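Local coordinates for NTF2 fold protein loop-helix-loop design NT-9 (Synthetic construct, PDB 6W90) that is a computationally designed NTF2-fold protein with no known natural function, whose interior pocket holds a two-tailed phospholipid in the crystal, at residues E14-L19 against D33-P38; K94-E99 against P118-V123. All blocks are in the same frame, centred on the assembly; numbering follows the deposited sequence. Where two conformers were deposited one is given.

Contact 1: E14-L19 against D33-P38; sequences EEYIRL and DKLLSP. With 3PE (1,2-Distearoyl-sn-glycerophosphoethanolamine), chain B.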
loop_
_atom_site.group_PDB
_atom_site.type_symbol
_atom_site.label_atom_id
_atom_site.label_comp_id
_atom_site.label_asym_id
_atom_site.label_seq_id
_atom_site.Cartn_x
_atom_site.Cartn_y
_atom_site.Cartn_z
ATOM N N GLU A 14 -10.501 1.206 1.420
ATOM C CA GLU A 14 -11.142 2.443 0.979
ATOM C C GLU A 14 -10.935 3.543 2.004
ATOM O O GLU A 14 -10.718 4.709 1.648
ATOM C CB GLU A 14 -12.632 2.202 0.691
ATOM C CG GLU A 14 -12.825 1.629 -0.745
ATOM C CD GLU A 14 -14.153 0.916 -1.040
ATOM O OE1 GLU A 14 -15.043 0.871 -0.166
ATOM O OE2 GLU A 14 -14.288 0.392 -2.180
ATOM N N GLU A 15 -10.964 3.191 3.277
ATOM C CA GLU A 15 -10.763 4.200 4.302
ATOM C C GLU A 15 -9.340 4.738 4.273
ATOM O O GLU A 15 -9.117 5.932 4.475
ATOM C CB GLU A 15 -11.105 3.626 5.672
ATOM C CG GLU A 15 -10.946 4.683 6.832
ATOM C CD GLU A 15 -11.726 6.041 6.662
ATOM O OE1 GLU A 15 -12.630 6.193 5.788
ATOM O OE2 GLU A 15 -11.427 6.988 7.448
ATOM N N TYR A 16 -8.350 3.873 4.061
ATOM C CA TYR A 16 -6.986 4.372 4.017
ATOM C C TYR A 16 -6.758 5.215 2.780
ATOM O O TYR A 16 -6.052 6.230 2.836
ATOM C CB TYR A 16 -5.991 3.201 4.113
ATOM C CG TYR A 16 -5.767 2.829 5.556
ATOM C CD1 TYR A 16 -4.813 3.468 6.327
ATOM C CD2 TYR A 16 -6.547 1.875 6.170
ATOM C CE1 TYR A 16 -4.642 3.162 7.669
ATOM C CE2 TYR A 16 -6.369 1.562 7.515
ATOM C CZ TYR A 16 -5.422 2.216 8.248
ATOM O OH TYR A 16 -5.280 1.911 9.585
ATOM N N ILE A 17 -7.346 4.823 1.654
ATOM C CA ILE A 17 -7.258 5.691 0.484
ATOM C C ILE A 17 -7.891 7.040 0.779
ATOM O O ILE A 17 -7.350 8.092 0.411
ATOM C CB ILE A 17 -7.904 5.038 -0.746
ATOM C CG1 ILE A 17 -7.124 3.796 -1.126
ATOM C CG2 ILE A 17 -7.990 6.099 -1.852
ATOM C CD1 ILE A 17 -7.894 2.978 -2.116
ATOM N N ARG A 18 -9.040 7.036 1.449
ATOM C CA ARG A 18 -9.707 8.295 1.744
ATOM C C ARG A 18 -8.842 9.173 2.625
ATOM O O ARG A 18 -8.745 10.381 2.411
ATOM C CB ARG A 18 -11.039 8.052 2.428
ATOM C CG ARG A 18 -11.813 9.361 2.636
ATOM C CD ARG A 18 -13.222 9.080 3.256
ATOM N NE ARG A 18 -13.043 8.929 4.691
ATOM C CZ ARG A 18 -12.983 9.952 5.539
ATOM N NH1 ARG A 18 -13.177 11.196 5.101
ATOM N NH2 ARG A 18 -12.739 9.734 6.824
ATOM N N LEU A 19 -8.202 8.586 3.628
ATOM C CA LEU A 19 -7.346 9.371 4.508
ATOM C C LEU A 19 -6.188 9.981 3.745
ATOM O O LEU A 19 -5.750 11.104 4.024
ATOM C CB LEU A 19 -6.792 8.498 5.624
ATOM C CG LEU A 19 -7.846 8.133 6.648
ATOM C CD1 LEU A 19 -7.202 7.173 7.670
ATOM C CD2 LEU A 19 -8.460 9.310 7.368
ATOM N N ASP A 33 0.334 2.957 13.150
ATOM C CA ASP A 33 -0.109 2.642 14.513
ATOM C C ASP A 33 -1.203 1.568 14.500
ATOM O O ASP A 33 -1.356 0.821 15.470
ATOM C CB ASP A 33 -0.700 3.840 15.273
ATOM C CG ASP A 33 0.334 4.895 15.654
ATOM O OD1 ASP A 33 1.543 4.676 15.461
ATOM O OD2 ASP A 33 -0.085 5.970 16.136
ATOM N N LYS A 34 -2.024 1.531 13.455
ATOM C CA LYS A 34 -3.164 0.630 13.387
ATOM C C LYS A 34 -3.007 -0.405 12.294
ATOM O O LYS A 34 -3.328 -1.569 12.504
ATOM C CB LYS A 34 -4.460 1.428 13.152
ATOM C CG LYS A 34 -4.744 2.438 14.269
ATOM C CD LYS A 34 -6.202 2.905 14.315
ATOM C CE LYS A 34 -6.581 3.766 13.126
ATOM N NZ LYS A 34 -7.963 4.313 13.261
ATOM N N LEU A 35 -2.535 -0.004 11.122
ATOM C CA LEU A 35 -2.580 -0.896 9.974
ATOM C C LEU A 35 -1.382 -1.832 9.910
ATOM O O LEU A 35 -1.551 -3.028 9.666
ATOM C CB LEU A 35 -2.634 -0.101 8.677
ATOM C CG LEU A 35 -2.818 -0.903 7.379
ATOM C CD1 LEU A 35 -4.115 -1.621 7.397
ATOM C CD2 LEU A 35 -2.674 0.056 6.238
ATOM N N LEU A 36 -0.182 -1.301 10.112
ATOM C CA LEU A 36 1.033 -2.083 9.901
ATOM C C LEU A 36 1.617 -2.628 11.201
ATOM O O LEU A 36 1.711 -1.934 12.217
ATOM C CB LEU A 36 2.090 -1.243 9.177
ATOM C CG LEU A 36 1.626 -0.627 7.868
ATOM C CD1 LEU A 36 2.666 0.382 7.396
ATOM C CD2 LEU A 36 1.400 -1.619 6.811
ATOM N N SER A 37 1.999 -3.903 11.161
ATOM C CA SER A 37 2.645 -4.537 12.297
ATOM C C SER A 37 4.033 -3.948 12.533
ATOM O O SER A 37 4.727 -3.565 11.581
ATOM C CB SER A 37 2.749 -6.043 12.049
ATOM O OG SER A 37 3.418 -6.727 13.098
ATOM N N PRO A 38 4.477 -3.897 13.799
ATOM C CA PRO A 38 5.856 -3.472 14.080
ATOM C C PRO A 38 6.905 -4.144 13.205
ATOM O O PRO A 38 7.879 -3.497 12.807
ATOM C CB PRO A 38 6.033 -3.855 15.559
ATOM C CG PRO A 38 4.680 -3.885 16.113
ATOM C CD PRO A 38 3.748 -4.297 15.018
HETATM P P 3PE B . 1.829 -0.236 -13.870
HETATM N N 3PE B . 3.488 -4.189 -12.979
HETATM O O11 3PE B . 1.894 0.371 -12.340
HETATM O O12 3PE B . 0.396 -0.313 -14.330
HETATM O O13 3PE B . 2.378 -1.804 -13.829
HETATM O O14 3PE B . 2.723 0.526 -14.848
HETATM C C11 3PE B . 1.559 -2.798 -13.269
HETATM C C12 3PE B . 2.156 -4.171 -13.551
HETATM C C1 3PE B . 3.164 0.567 -11.782
HETATM C C2 3PE B . 3.072 1.318 -10.445
HETATM C C3 3PE B . 1.883 0.711 -9.695
HETATM O O31 3PE B . 1.899 1.061 -8.343
HETATM O O32 3PE B . 1.453 3.163 -8.986
HETATM C C31 3PE B . 1.704 2.425 -8.099
HETATM C C32 3PE B . 1.826 2.949 -6.674
HETATM C C33 3PE B . 1.203 4.329 -6.480
HETATM C C34 3PE B . 0.640 4.343 -5.059
HETATM C C35 3PE B . 0.371 5.755 -4.554
HETATM C C36 3PE B . -1.138 5.934 -4.362
HETATM C C37 3PE B . -1.641 5.273 -3.072
HETATM C C38 3PE B . -1.951 3.779 -3.237
HETATM C C39 3PE B . -3.110 3.325 -2.337
HETATM C C3A 3PE B . -2.734 3.342 -0.850
HETATM C C3B 3PE B . -3.740 2.567 0.008
HETATM C C3C 3PE B . -3.166 1.201 0.393
HETATM C C3D 3PE B . -3.993 0.532 1.492
HETATM C C3E 3PE B . -3.497 -0.905 1.685
HETATM C C3F 3PE B . -4.547 -1.749 2.419
HETATM C C3G 3PE B . -4.081 -3.206 2.543
HETATM C C3H 3PE B . -5.235 -4.215 2.642
HETATM C C3I 3PE B . -5.861 -4.287 4.038
HETATM O O21 3PE B . 4.269 1.130 -9.744
HETATM O O22 3PE B . 4.789 3.343 -9.696
HETATM C C21 3PE B . 5.122 2.222 -9.459
HETATM C C22 3PE B . 6.500 1.919 -8.837
HETATM C C23 3PE B . 6.630 2.403 -7.384
HETATM C C24 3PE B . 5.861 1.527 -6.389
HETATM C C25 3PE B . 5.870 2.113 -4.967
HETATM C C26 3PE B . 4.699 1.489 -4.204
HETATM C C27 3PE B . 4.465 2.119 -2.829
HETATM C C28 3PE B . 3.216 1.521 -2.163
HETATM C C29 3PE B . 3.433 0.183 -1.429
HETATM C C2A 3PE B . 2.226 -0.180 -0.540
HETATM C C2B 3PE B . 2.439 0.133 0.941
HETATM C C2C 3PE B . 1.104 0.181 1.693
HETATM C C2D 3PE B . 1.224 1.176 2.846
HETATM C C2E 3PE B . 0.017 1.146 3.773
HETATM C C2F 3PE B . -1.096 2.048 3.244
#

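Contact 2: K94-E99 against P118-V123; sequences KKWTFE and PEYKKV. With 3PE (1,2-Distearoyl-sn-glycerophosphoethanolamine), chain B.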
loop_
_atom_site.group_PDB
_atom_site.type_symbol
_atom_site.label_atom_id
_atom_site.label_comp_id
_atom_site.label_asym_id
_atom_site.label_seq_id
_atom_site.Cartn_x
_atom_site.Cartn_y
_atom_site.Cartn_z
ATOM N N LYS A 94 -4.224 7.358 -18.944
ATOM C CA LYS A 94 -3.178 6.469 -18.465
ATOM C C LYS A 94 -3.703 5.698 -17.258
ATOM O O LYS A 94 -4.359 6.266 -16.377
ATOM C CB LYS A 94 -1.914 7.238 -18.069
ATOM C CG LYS A 94 -1.184 7.953 -19.177
ATOM C CD LYS A 94 0.158 8.522 -18.723
ATOM C CE LYS A 94 0.778 9.338 -19.846
ATOM N NZ LYS A 94 2.212 9.660 -19.589
ATOM N N LYS A 95 -3.412 4.407 -17.214
ATOM C CA LYS A 95 -3.913 3.541 -16.164
ATOM C C LYS A 95 -2.747 2.793 -15.559
ATOM O O LYS A 95 -1.928 2.226 -16.289
ATOM C CB LYS A 95 -4.937 2.572 -16.738
ATOM C CG LYS A 95 -5.635 1.728 -15.749
ATOM C CD LYS A 95 -6.833 1.029 -16.429
ATOM C CE LYS A 95 -8.011 1.992 -16.712
ATOM N NZ LYS A 95 -8.836 1.670 -17.930
ATOM N N TRP A 96 -2.647 2.847 -14.239
ATOM C CA TRP A 96 -1.640 2.105 -13.498
ATOM C C TRP A 96 -2.363 1.103 -12.629
ATOM O O TRP A 96 -3.440 1.387 -12.097
ATOM C CB TRP A 96 -0.779 2.981 -12.604
ATOM C CG TRP A 96 0.114 3.839 -13.326
ATOM C CD1 TRP A 96 1.399 3.585 -13.647
ATOM C CD2 TRP A 96 -0.201 5.119 -13.871
ATOM N NE1 TRP A 96 1.924 4.630 -14.359
ATOM C CE2 TRP A 96 0.954 5.584 -14.520
ATOM C CE3 TRP A 96 -1.353 5.914 -13.877
ATOM C CZ2 TRP A 96 1.002 6.813 -15.150
ATOM C CZ3 TRP A 96 -1.304 7.128 -14.495
ATOM C CH2 TRP A 96 -0.133 7.575 -15.120
ATOM N N THR A 97 -1.776 -0.069 -12.469
ATOM C CA THR A 97 -2.355 -1.073 -11.594
ATOM C C THR A 97 -1.399 -1.329 -10.446
ATOM O O THR A 97 -0.253 -1.734 -10.668
ATOM C CB THR A 97 -2.680 -2.350 -12.341
ATOM O OG1 THR A 97 -3.376 -2.011 -13.539
ATOM C CG2 THR A 97 -3.562 -3.197 -11.459
ATOM N N PHE A 98 -1.862 -1.017 -9.235
ATOM C CA PHE A 98 -1.151 -1.222 -7.979
ATOM C C PHE A 98 -1.688 -2.519 -7.389
ATOM O O PHE A 98 -2.841 -2.569 -6.950
ATOM C CB PHE A 98 -1.409 -0.021 -7.075
ATOM C CG PHE A 98 -0.850 -0.139 -5.700
ATOM C CD1 PHE A 98 0.504 -0.236 -5.489
ATOM C CD2 PHE A 98 -1.688 -0.160 -4.608
ATOM C CE1 PHE A 98 1.014 -0.320 -4.226
ATOM C CE2 PHE A 98 -1.164 -0.266 -3.339
ATOM C CZ PHE A 98 0.196 -0.325 -3.160
ATOM N N GLU A 99 -0.902 -3.585 -7.463
ATOM C CA GLU A 99 -1.355 -4.895 -7.030
ATOM C C GLU A 99 -0.458 -5.379 -5.911
ATOM O O GLU A 99 0.769 -5.392 -6.078
ATOM C CB GLU A 99 -1.322 -5.933 -8.153
ATOM C CG GLU A 99 -1.679 -7.337 -7.626
ATOM C CD GLU A 99 -1.938 -8.389 -8.699
ATOM O OE1 GLU A 99 -1.451 -8.220 -9.839
ATOM O OE2 GLU A 99 -2.629 -9.389 -8.384
ATOM N N PRO A 118 10.209 -3.751 -15.281
ATOM C CA PRO A 118 11.607 -3.343 -15.476
ATOM C C PRO A 118 11.821 -1.867 -15.573
ATOM O O PRO A 118 12.925 -1.426 -15.226
ATOM C CB PRO A 118 12.017 -4.050 -16.778
ATOM C CG PRO A 118 11.092 -5.195 -16.833
ATOM C CD PRO A 118 9.796 -4.745 -16.290
ATOM N N GLU A 119 10.857 -1.085 -16.029
ATOM C CA GLU A 119 11.116 0.335 -16.210
ATOM C C GLU A 119 10.922 1.132 -14.930
ATOM O O GLU A 119 11.197 2.334 -14.927
ATOM C CB GLU A 119 10.257 0.895 -17.350
ATOM C CG GLU A 119 8.892 1.374 -16.984
ATOM C CD GLU A 119 7.879 0.257 -16.765
ATOM O OE1 GLU A 119 8.261 -0.929 -16.696
ATOM O OE2 GLU A 119 6.665 0.561 -16.663
ATOM N N TYR A 120 10.477 0.493 -13.849
ATOM C CA TYR A 120 10.244 1.163 -12.566
ATOM C C TYR A 120 11.316 0.801 -11.530
ATOM O O TYR A 120 11.279 1.316 -10.404
ATOM C CB TYR A 120 8.810 0.856 -12.048
ATOM C CG TYR A 120 7.734 1.786 -12.642
ATOM C CD1 TYR A 120 7.798 3.144 -12.427
ATOM C CD2 TYR A 120 6.644 1.309 -13.392
ATOM C CE1 TYR A 120 6.849 4.022 -12.963
ATOM C CE2 TYR A 120 5.677 2.190 -13.926
ATOM C CZ TYR A 120 5.789 3.554 -13.697
ATOM O OH TYR A 120 4.879 4.490 -14.197
ATOM N N LYS A 121 12.279 -0.051 -11.877
ATOM C CA LYS A 121 13.280 -0.457 -10.892
ATOM C C LYS A 121 14.051 0.749 -10.347
ATOM O O LYS A 121 14.342 0.809 -9.147
ATOM C CB LYS A 121 14.233 -1.480 -11.513
ATOM C CG LYS A 121 13.586 -2.734 -12.121
ATOM C CD LYS A 121 12.875 -3.470 -11.047
ATOM C CE LYS A 121 12.261 -4.788 -11.529
ATOM N NZ LYS A 121 13.281 -5.737 -11.855
ATOM N N LYS A 122 14.393 1.719 -11.210
ATOM C CA LYS A 122 15.195 2.852 -10.742
ATOM C C LYS A 122 14.405 3.719 -9.776
ATOM O O LYS A 122 14.969 4.243 -8.810
ATOM C CB LYS A 122 15.705 3.706 -11.903
ATOM C CG LYS A 122 16.665 4.802 -11.459
ATOM C CD LYS A 122 17.920 4.222 -10.768
ATOM C CE LYS A 122 18.760 5.290 -10.069
ATOM N NZ LYS A 122 19.530 6.114 -11.040
ATOM N N VAL A 123 13.094 3.835 -9.992
ATOM C CA VAL A 123 12.239 4.554 -9.065
ATOM C C VAL A 123 12.286 3.908 -7.690
ATOM O O VAL A 123 12.401 4.590 -6.665
ATOM C CB VAL A 123 10.803 4.586 -9.605
ATOM C CG1 VAL A 123 9.896 5.163 -8.581
ATOM C CG2 VAL A 123 10.745 5.406 -10.857
HETATM P P 3PE B . 1.829 -0.236 -13.870
HETATM N N 3PE B . 3.488 -4.189 -12.979
HETATM O O11 3PE B . 1.894 0.371 -12.340
HETATM O O12 3PE B . 0.396 -0.313 -14.330
HETATM O O13 3PE B . 2.378 -1.804 -13.829
HETATM O O14 3PE B . 2.723 0.526 -14.848
HETATM C C11 3PE B . 1.559 -2.798 -13.269
HETATM C C12 3PE B . 2.156 -4.171 -13.551
HETATM C C1 3PE B . 3.164 0.567 -11.782
HETATM C C2 3PE B . 3.072 1.318 -10.445
HETATM C C3 3PE B . 1.883 0.711 -9.695
HETATM O O31 3PE B . 1.899 1.061 -8.343
HETATM O O32 3PE B . 1.453 3.163 -8.986
HETATM C C31 3PE B . 1.704 2.425 -8.099
HETATM C C32 3PE B . 1.826 2.949 -6.674
HETATM C C33 3PE B . 1.203 4.329 -6.480
HETATM C C34 3PE B . 0.640 4.343 -5.059
HETATM C C35 3PE B . 0.371 5.755 -4.554
HETATM C C36 3PE B . -1.138 5.934 -4.362
HETATM C C37 3PE B . -1.641 5.273 -3.072
HETATM C C38 3PE B . -1.951 3.779 -3.237
HETATM C C39 3PE B . -3.110 3.325 -2.337
HETATM C C3A 3PE B . -2.734 3.342 -0.850
HETATM C C3B 3PE B . -3.740 2.567 0.008
HETATM C C3C 3PE B . -3.166 1.201 0.393
HETATM C C3D 3PE B . -3.993 0.532 1.492
HETATM C C3E 3PE B . -3.497 -0.905 1.685
HETATM C C3F 3PE B . -4.547 -1.749 2.419
HETATM C C3G 3PE B . -4.081 -3.206 2.543
HETATM C C3H 3PE B . -5.235 -4.215 2.642
HETATM C C3I 3PE B . -5.861 -4.287 4.038
HETATM O O21 3PE B . 4.269 1.130 -9.744
HETATM O O22 3PE B . 4.789 3.343 -9.696
HETATM C C21 3PE B . 5.122 2.222 -9.459
HETATM C C22 3PE B . 6.500 1.919 -8.837
HETATM C C23 3PE B . 6.630 2.403 -7.384
HETATM C C24 3PE B . 5.861 1.527 -6.389
HETATM C C25 3PE B . 5.870 2.113 -4.967
HETATM C C26 3PE B . 4.699 1.489 -4.204
HETATM C C27 3PE B . 4.465 2.119 -2.829
HETATM C C28 3PE B . 3.216 1.521 -2.163
HETATM C C29 3PE B . 3.433 0.183 -1.429
HETATM C C2A 3PE B . 2.226 -0.180 -0.540
HETATM C C2B 3PE B . 2.439 0.133 0.941
HETATM C C2C 3PE B . 1.104 0.181 1.693
HETATM C C2D 3PE B . 1.224 1.176 2.846
HETATM C C2E 3PE B . 0.017 1.146 3.773
HETATM C C2F 3PE B . -1.096 2.048 3.244
#

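Contact 1: E14-L19 against D33-P38
In the paired N-terminal helices of this NTF2-like fold, at the far end of the lipid pocket, the ring of Tyr16 on helix 6-22 packs against Leu35, the last residue of helix 24-35. The Leu35 methyl CD2 sits almost squarely over the ring centre, 3.9 Å from the centroid and 7° off the normal, which makes a CH-pi contact over the face. Its other methyl, CD1, reaches CE2 of Tyr16. The two side chains lie alongside each other, running in opposite senses, so that CB of Leu35 meets the phenol end, 3.7 Å from CZ and 3.4 Å from OH of Tyr16, which also brushes CB of the exposed Lys34. Leu35 gets there because its CG stands anti to the backbone N (chi1 -174°). Tyrosine suits its place because the flat ring gives the methyl a broad face, while its length carries OH to the helix end. A branched leucine suits the other side: CD2 also meets the lipid tail, 3.8 Å from C2E of the phospholipid. Next along helix 6-22, Ile17 offers CG1 to the other acyl chain at C3B, 3.8 Å away. Around this contact, Tyr16 also touches Ala30 of helix 24-35, and Ile17 rests on Val71 of strand 70-79. Leu35 packs on Ile109 of strand 108-114 and shares a backbone hydrogen bond with it, joining the helix end to the sheet.

Contact 2: K94-E99 against P118-V123
Trp96 of strand 94-105 and Tyr120, just before helix 121-129, meet through one polar bond at the head-group end of the lipid pocket. The indole NE1 donates to Tyr120 OH at 3.0 Å; the bond is bent, with an N-H...O angle of 144°, and the hydroxyl lies 19° out of the indole plane. The two side chains cross at about a right angle, so they meet through NE1 and OH rather than by stacking. With CG anti to the carbonyl carbon (chi1 -84°), the Tyr120 ring is carried across to the strand, where OH reaches NE1.

Among the lipid's polar groups, the phosphate oxygen O12 accepts a hydrogen bond from the backbone N of Thr97 at 2.9 Å. The other approaches are van der Waals: CD1 of Trp96 and CE2 of Tyr120 each lie 3.5 Å from phosphate oxygen O14, and the phosphoester oxygen O11, which bridges P and C1, comes to the indole edge, in its plane. The acyl carbonyl oxygen O22 sits above one face of the Tyr120 ring, offset toward the rim.

Apolar packing adds CE2 of Tyr120, 3.7 Å from the glycerol carbon C1, and CG of Glu119 over the opposite face of that ring. Without the phenol, as with an alanine in its place, the indole N-H would probably lose this acceptor and the lipid's phosphate and glycerol the ring beside them. Phe98 turns its ring edge to an acyl chain, its CZ 3.3 Å from C2A. Trp96 also packs edge-to-face with Tyr68.

Tryptophan and tyrosine suit this border, each joining a broad apolar ring to one polar group: the tyrosine ring lies along the glycerol and the start of an acyl chain, the indole edge beside the phosphate oxygens, and NE1 and OH bond to each other, while the phosphate takes its hydrogen bond from the main-chain N-H of Thr97.

How the contacts relate
Both contacts touch the same bound phospholipid, from opposite sides of the chain's centre: contact 2 takes the head group and the upper-to-middle tails, contact 1 the lower tails. Their centres are 22 Å apart and their nearest atoms about 7 Å, without touching. Contact 1, between 14-19 and 33-38, is buried and wholly apolar toward the ligand, meeting the end of one modelled chain and the mid-to-lower part of the other. Contact 2, between 94-99 and 118-123, lies at the surface and receives the phosphate and glycerol and, through Phe98, the middle of the tails. The change from hydrocarbon to polar partners thus follows the amphipathic ligand along its length.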